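Local coordinates for 5-formaminoimidazole-4-carboxamide-1-(beta)-D-ribofuranosyl 5'-monophosphate synthetase (Methanocaldococcus jannaschii, PDB 2R7K), which catalyses the ATP- and formate-dependent, folate-independent formylation of AICAR to FAICAR in de novo purine biosynthesis, at the interface of chains A and B and the interface of chains A and C. Sequence-based numbering; all coordinates share one arbitrary frame. Chains: chain A/B/C, 5-formaminoimidazole-4-carboxamide-1-(beta)-D-ribofuranosyl 5'-monophosphate synthetase.

Contact 1: the interface of chains A and B. Residues chain A 216, 349, 352-353, 355; chain B 216-217, 349, 353, 355.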
loop_
_atom_site.group_PDB
_atom_site.type_symbol
_atom_site.label_atom_id
_atom_site.label_comp_id
_atom_site.label_asym_id
_atom_site.label_seq_id
_atom_site.Cartn_x
_atom_site.Cartn_y
_atom_site.Cartn_z
ATOM N N LEU A 216 12.957 -5.161 24.141
ATOM C CA LEU A 216 13.934 -4.487 23.285
ATOM C C LEU A 216 13.824 -2.985 23.454
ATOM O O LEU A 216 14.832 -2.295 23.600
ATOM C CB LEU A 216 13.739 -4.858 21.819
ATOM C CG LEU A 216 13.715 -6.347 21.483
ATOM C CD1 LEU A 216 13.767 -6.547 19.972
ATOM C CD2 LEU A 216 14.844 -7.083 22.172
ATOM N N MET A 349 13.306 -8.322 15.047
ATOM C CA MET A 349 14.279 -7.395 15.594
ATOM C C MET A 349 15.281 -8.139 16.469
ATOM O O MET A 349 16.492 -8.050 16.257
ATOM C CB MET A 349 13.594 -6.272 16.374
ATOM C CG MET A 349 13.104 -5.134 15.493
ATOM S SD MET A 349 12.441 -3.720 16.392
ATOM C CE MET A 349 13.834 -3.255 17.414
ATOM N N GLN A 352 17.942 -9.859 14.558
ATOM C CA GLN A 352 18.781 -8.883 13.874
ATOM C C GLN A 352 19.706 -8.103 14.809
ATOM O O GLN A 352 20.773 -7.645 14.398
ATOM C CB GLN A 352 17.899 -7.885 13.125
ATOM C CG GLN A 352 17.153 -8.469 11.944
ATOM C CD GLN A 352 16.300 -7.425 11.246
ATOM O OE1 GLN A 352 16.141 -6.310 11.744
ATOM N NE2 GLN A 352 15.743 -7.785 10.092
ATOM N N LEU A 353 19.290 -7.923 16.054
ATOM C CA LEU A 353 20.076 -7.143 17.002
ATOM C C LEU A 353 20.853 -8.055 17.930
ATOM O O LEU A 353 21.569 -7.588 18.817
ATOM C CB LEU A 353 19.178 -6.216 17.823
ATOM C CG LEU A 353 18.495 -5.059 17.097
ATOM C CD1 LEU A 353 17.293 -4.596 17.890
ATOM C CD2 LEU A 353 19.459 -3.910 16.870
ATOM N N MET A 355 19.645 -10.075 20.271
ATOM C CA MET A 355 19.108 -9.897 21.615
ATOM C C MET A 355 17.996 -10.899 21.855
ATOM O O MET A 355 16.992 -10.591 22.499
ATOM C CB MET A 355 18.595 -8.468 21.811
ATOM C CG MET A 355 19.682 -7.420 21.707
ATOM S SD MET A 355 19.156 -5.752 22.117
ATOM C CE MET A 355 17.749 -5.577 21.038
ATOM N N LEU B 216 23.808 -1.153 14.462
ATOM C CA LEU B 216 22.795 -1.822 15.281
ATOM C C LEU B 216 22.727 -3.293 14.925
ATOM O O LEU B 216 22.697 -4.151 15.806
ATOM C CB LEU B 216 21.423 -1.181 15.102
ATOM C CG LEU B 216 21.334 0.328 15.319
ATOM C CD1 LEU B 216 19.874 0.769 15.352
ATOM C CD2 LEU B 216 22.061 0.744 16.579
ATOM N N LYS B 217 22.714 -3.591 13.630
ATOM C CA LYS B 217 22.637 -4.982 13.175
ATOM C C LYS B 217 24.003 -5.603 12.878
ATOM O O LYS B 217 24.091 -6.806 12.612
ATOM C CB LYS B 217 21.765 -5.092 11.928
ATOM C CG LYS B 217 20.306 -4.740 12.149
ATOM C CD LYS B 217 19.457 -5.205 10.975
ATOM C CE LYS B 217 19.663 -4.330 9.748
ATOM N NZ LYS B 217 18.666 -4.632 8.667
ATOM N N MET B 349 15.338 3.402 15.029
ATOM C CA MET B 349 15.667 2.251 15.849
ATOM C C MET B 349 16.587 2.665 16.993
ATOM O O MET B 349 16.288 2.420 18.163
ATOM C CB MET B 349 16.297 1.138 15.012
ATOM C CG MET B 349 15.276 0.260 14.307
ATOM S SD MET B 349 15.975 -1.161 13.445
ATOM C CE MET B 349 16.820 -2.010 14.773
ATOM N N LEU B 353 15.895 1.880 20.891
ATOM C CA LEU B 353 16.655 0.834 21.565
ATOM C C LEU B 353 17.668 1.439 22.516
ATOM O O LEU B 353 18.421 0.719 23.174
ATOM C CB LEU B 353 17.369 -0.061 20.552
ATOM C CG LEU B 353 16.510 -0.954 19.659
ATOM C CD1 LEU B 353 17.291 -1.344 18.424
ATOM C CD2 LEU B 353 16.042 -2.188 20.406
ATOM N N MET B 355 20.373 3.202 21.749
ATOM C CA MET B 355 21.702 2.887 21.236
ATOM C C MET B 355 22.168 4.000 20.318
ATOM O O MET B 355 22.816 3.754 19.299
ATOM C CB MET B 355 21.697 1.548 20.495
ATOM C CG MET B 355 21.358 0.372 21.385
ATOM S SD MET B 355 21.526 -1.235 20.599
ATOM C CE MET B 355 20.522 -0.996 19.146
#
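With CG anti to its carbonyl carbon (chi1 -68°) and chi2 at 159°, A:Leu353 turns both methyl groups from the last turn of helix 339-353 towards chain B, and B:Leu353 does the same in the opposite sense. The two leucines meet tip to tip close to the two-fold axis that relates the chains: CD1 of A:Leu353 and CD1 of B:Leu353 are 3.3 Å apart, tighter than ordinary van der Waals contact, so the centre of the patch is closely packed. The other branch goes deeper into the partner. CD2 of A:Leu353 packs against CB of B:Leu216, the methyl CE of B:Met355 at 3.8 Å, and CE of B:Met349 at 3.9 Å. The methionines bring their end methyls into this set of contacts because their otherwise extended chains bend at chi3, 58° in B:Met349. B:Met349 comes tip to tip with A:Leu353, whereas A:Met355 and B:Leu353 cross obliquely. Symmetry supplies the same set of contacts in chain A for B:Leu353. At the margin A:Gln352, extended beyond CG, lies alongside B:Lys217, both pointing the same way; CB of A:Gln352 is 3.8 Å from CD of B:Lys217, so it is the aliphatic stem of the lysine that packs here. Polar atoms of the two sides make no direct bond within this patch, which therefore joins the subunits by shape and apolar burial; the enzyme is a homohexamer, a dimer of trimers, and a two-fold joint of this kind fits that assembly. The backbone carbonyl O of B:Leu216 ends 3.4 Å from CD2 of A:Leu353.

Contact 2: the interface of chains A and C. Residues chain A 168, 201, 233-234, 236-237, 244, 251, 253; chain C 237-241.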
loop_
_atom_site.group_PDB
_atom_site.type_symbol
_atom_site.label_atom_id
_atom_site.label_comp_id
_atom_site.label_asym_id
_atom_site.label_seq_id
_atom_site.Cartn_x
_atom_site.Cartn_y
_atom_site.Cartn_z
ATOM N N ILE A 168 -25.366 -15.207 39.765
ATOM C CA ILE A 168 -25.384 -13.904 40.413
ATOM C C ILE A 168 -26.258 -13.973 41.667
ATOM O O ILE A 168 -27.310 -14.615 41.662
ATOM C CB ILE A 168 -25.965 -12.835 39.459
ATOM C CG1 ILE A 168 -25.103 -12.734 38.192
ATOM C CG2 ILE A 168 -26.093 -11.487 40.162
ATOM C CD1 ILE A 168 -25.684 -11.831 37.115
ATOM N N TYR A 201 -19.955 -7.885 42.050
ATOM C CA TYR A 201 -20.384 -7.819 40.666
ATOM C C TYR A 201 -20.187 -6.373 40.212
ATOM O O TYR A 201 -20.830 -5.452 40.735
ATOM C CB TYR A 201 -21.841 -8.264 40.513
ATOM C CG TYR A 201 -22.283 -8.375 39.071
ATOM C CD1 TYR A 201 -22.374 -9.610 38.445
ATOM C CD2 TYR A 201 -22.598 -7.239 38.329
ATOM C CE1 TYR A 201 -22.768 -9.718 37.119
ATOM C CE2 TYR A 201 -22.994 -7.331 37.000
ATOM C CZ TYR A 201 -23.075 -8.574 36.400
ATOM O OH TYR A 201 -23.473 -8.679 35.084
ATOM N N ILE A 233 -25.364 -15.709 28.093
ATOM C CA ILE A 233 -25.701 -14.441 28.726
ATOM C C ILE A 233 -26.081 -13.334 27.732
ATOM O O ILE A 233 -27.079 -12.636 27.928
ATOM C CB ILE A 233 -24.584 -13.978 29.692
ATOM C CG1 ILE A 233 -25.006 -12.701 30.431
ATOM C CG2 ILE A 233 -23.261 -13.802 28.955
ATOM C CD1 ILE A 233 -26.275 -12.872 31.272
ATOM N N ASP A 234 -25.301 -13.179 26.662
ATOM C CA ASP A 234 -25.564 -12.109 25.697
ATOM C C ASP A 234 -26.779 -12.422 24.815
ATOM O O ASP A 234 -27.356 -11.530 24.192
ATOM C CB ASP A 234 -24.303 -11.777 24.886
ATOM C CG ASP A 234 -23.255 -11.056 25.723
ATOM O OD1 ASP A 234 -23.638 -10.134 26.482
ATOM O OD2 ASP A 234 -22.056 -11.407 25.641
ATOM N N LEU A 236 -29.339 -14.208 26.507
ATOM C CA LEU A 236 -30.330 -14.106 27.582
ATOM C C LEU A 236 -30.848 -12.679 27.753
ATOM O O LEU A 236 -32.055 -12.448 27.753
ATOM C CB LEU A 236 -29.739 -14.625 28.903
ATOM C CG LEU A 236 -30.587 -14.588 30.185
ATOM C CD1 LEU A 236 -32.007 -15.029 29.908
ATOM C CD2 LEU A 236 -29.954 -15.471 31.271
ATOM N N VAL A 237 -29.928 -11.729 27.882
ATOM C CA VAL A 237 -30.277 -10.331 28.105
ATOM C C VAL A 237 -30.837 -9.655 26.861
ATOM O O VAL A 237 -31.221 -8.485 26.900
ATOM C CB VAL A 237 -29.083 -9.536 28.645
ATOM C CG1 VAL A 237 -28.605 -10.156 29.957
ATOM C CG2 VAL A 237 -27.945 -9.511 27.623
ATOM N N GLN A 244 -38.236 -12.885 30.016
ATOM C CA GLN A 244 -37.211 -13.505 30.852
ATOM C C GLN A 244 -37.817 -14.020 32.157
ATOM O O GLN A 244 -37.423 -15.069 32.663
ATOM C CB GLN A 244 -36.104 -12.516 31.190
ATOM C CG GLN A 244 -35.056 -12.317 30.115
ATOM C CD GLN A 244 -33.942 -11.439 30.619
ATOM O OE1 GLN A 244 -33.297 -11.759 31.620
ATOM N NE2 GLN A 244 -33.725 -10.308 29.953
ATOM N N PRO A 251 -28.031 -17.937 33.604
ATOM C CA PRO A 251 -26.988 -17.348 32.768
ATOM C C PRO A 251 -25.714 -18.179 32.760
ATOM O O PRO A 251 -25.256 -18.640 33.810
ATOM C CB PRO A 251 -26.717 -15.998 33.440
ATOM C CG PRO A 251 -27.100 -16.205 34.865
ATOM C CD PRO A 251 -28.290 -17.133 34.810
ATOM N N TYR A 253 -21.626 -18.060 30.839
ATOM C CA TYR A 253 -20.688 -17.070 30.319
ATOM C C TYR A 253 -19.585 -17.713 29.485
ATOM O O TYR A 253 -18.404 -17.447 29.688
ATOM C CB TYR A 253 -20.085 -16.282 31.477
ATOM C CG TYR A 253 -21.108 -15.478 32.249
ATOM C CD1 TYR A 253 -21.270 -14.117 32.011
ATOM C CD2 TYR A 253 -21.925 -16.081 33.212
ATOM C CE1 TYR A 253 -22.199 -13.371 32.712
ATOM C CE2 TYR A 253 -22.875 -15.341 33.913
ATOM C CZ TYR A 253 -23.003 -13.986 33.660
ATOM O OH TYR A 253 -23.933 -13.237 34.351
ATOM N N VAL C 237 -27.998 -3.481 31.854
ATOM C CA VAL C 237 -28.871 -4.286 31.006
ATOM C C VAL C 237 -28.245 -5.612 30.601
ATOM O O VAL C 237 -28.875 -6.424 29.922
ATOM C CB VAL C 237 -29.313 -3.508 29.761
ATOM C CG1 VAL C 237 -30.045 -2.236 30.184
ATOM C CG2 VAL C 237 -28.107 -3.161 28.886
ATOM N N ARG C 238 -27.019 -5.850 31.045
ATOM C CA ARG C 238 -26.371 -7.128 30.787
ATOM C C ARG C 238 -26.572 -8.071 31.971
ATOM O O ARG C 238 -26.081 -9.202 31.970
ATOM C CB ARG C 238 -24.876 -6.943 30.512
ATOM C CG ARG C 238 -24.317 -7.976 29.538
ATOM C CD ARG C 238 -22.948 -8.437 29.945
ATOM N NE ARG C 238 -22.416 -9.438 29.024
ATOM C CZ ARG C 238 -21.481 -10.322 29.348
ATOM N NH1 ARG C 238 -20.986 -10.344 30.577
ATOM N NH2 ARG C 238 -21.043 -11.189 28.444
ATOM N N ILE C 239 -27.286 -7.586 32.983
ATOM C CA ILE C 239 -27.682 -8.397 34.146
ATOM C C ILE C 239 -29.060 -8.984 33.849
ATOM O O ILE C 239 -29.947 -8.263 33.393
ATOM C CB ILE C 239 -27.763 -7.516 35.412
ATOM C CG1 ILE C 239 -26.391 -6.929 35.737
ATOM C CG2 ILE C 239 -28.291 -8.308 36.613
ATOM C CD1 ILE C 239 -26.431 -5.823 36.773
ATOM N N PRO C 240 -29.242 -10.301 34.051
ATOM C CA PRO C 240 -30.559 -10.900 33.770
ATOM C C PRO C 240 -31.666 -10.204 34.565
ATOM O O PRO C 240 -31.423 -9.747 35.676
ATOM C CB PRO C 240 -30.393 -12.349 34.227
ATOM C CG PRO C 240 -28.920 -12.600 34.129
ATOM C CD PRO C 240 -28.269 -11.303 34.510
ATOM N N ALA C 241 -32.852 -10.100 33.972
ATOM C CA ALA C 241 -33.969 -9.351 34.558
ATOM C C ALA C 241 -34.261 -9.746 36.007
ATOM O O ALA C 241 -34.454 -8.881 36.866
ATOM C CB ALA C 241 -35.214 -9.508 33.702
HETATM O O HOH W 1 -31.644 -8.545 31.072
HETATM O O HOH W 2 -24.386 -10.668 33.728
HETATM O O HOH W 3 -31.812 -6.398 28.880
#
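C:Arg238 crosses A:Asp234 obliquely and grips its carboxylate side-on, one nitrogen to each oxygen. NE gives a hydrogen bond of 2.9 Å to OD1 of A:Asp234, received on the syn lone pair, and this pair is also the salt bridge. The bond from NH2 to OD2 of A:Asp234, 3.0 Å, is nearly straight (172° at H), but it comes from above the carboxylate plane, because the two flat groups are turned 43° apart. The chain of C:Arg238, bent at chi2, crosses A:Ile233 at about a right angle, with CG2 of that isoleucine beneath the guanidinium end, while NH1 lies in plane at the ring edge of A:Tyr253, 3.9 Å from its CE1. An alanine here removes both nitrogens that hold A:Asp234 and the chain that packs on A:Ile233, and would probably loosen this side of the interface.

C:Pro240 wedges in further along: its CD meets CD1 of A:Ile168 tip to tip, and its ring crosses the A:Ile233 side chain at about a right angle, CG facing CD1. C:Ile239 slides antiparallel past A:Tyr201, CG1 being 3.6 Å from CE2 of the ring. Both tyrosine hydroxyls converge on water 2, which lies in plane at each ring edge and joins them to the backbone O of C:Arg238, 2.8 Å from the water. The backbone N of C:Ala241, at the start of helix 241-245, donates to OE1 of A:Gln244 at 2.9 Å from above the amide plane, while NE2 of A:Gln244 uses water 1 to reach O of C:Ile239.

The segment 237-241 of chain C thus packs against chain A, helping hold subunits of the homohexamer together; since A:Tyr201 also belongs to the ATP site, this docking may help position that residue.

Contact 1 and contact 2 lie on different faces of chain A, about 49 Å apart between the centres of their C-alpha atoms, and have no residue in common. Contact 1 uses the end of helix 339-353, the residue Met355 just beyond it in each chain and the loop at A:Leu216 and B:Leu216, whereas contact 2 uses helices 233-236 and 241-245 with neighbouring loops and strands. One subunit can therefore hold chains B and C at once. The two-fold symmetry of contact 1, and its absence as an exact relation in contact 2, suggest that contact 1 joins trimers and contact 2 lies within one, in keeping with the enzyme's organisation as a dimer of trimers.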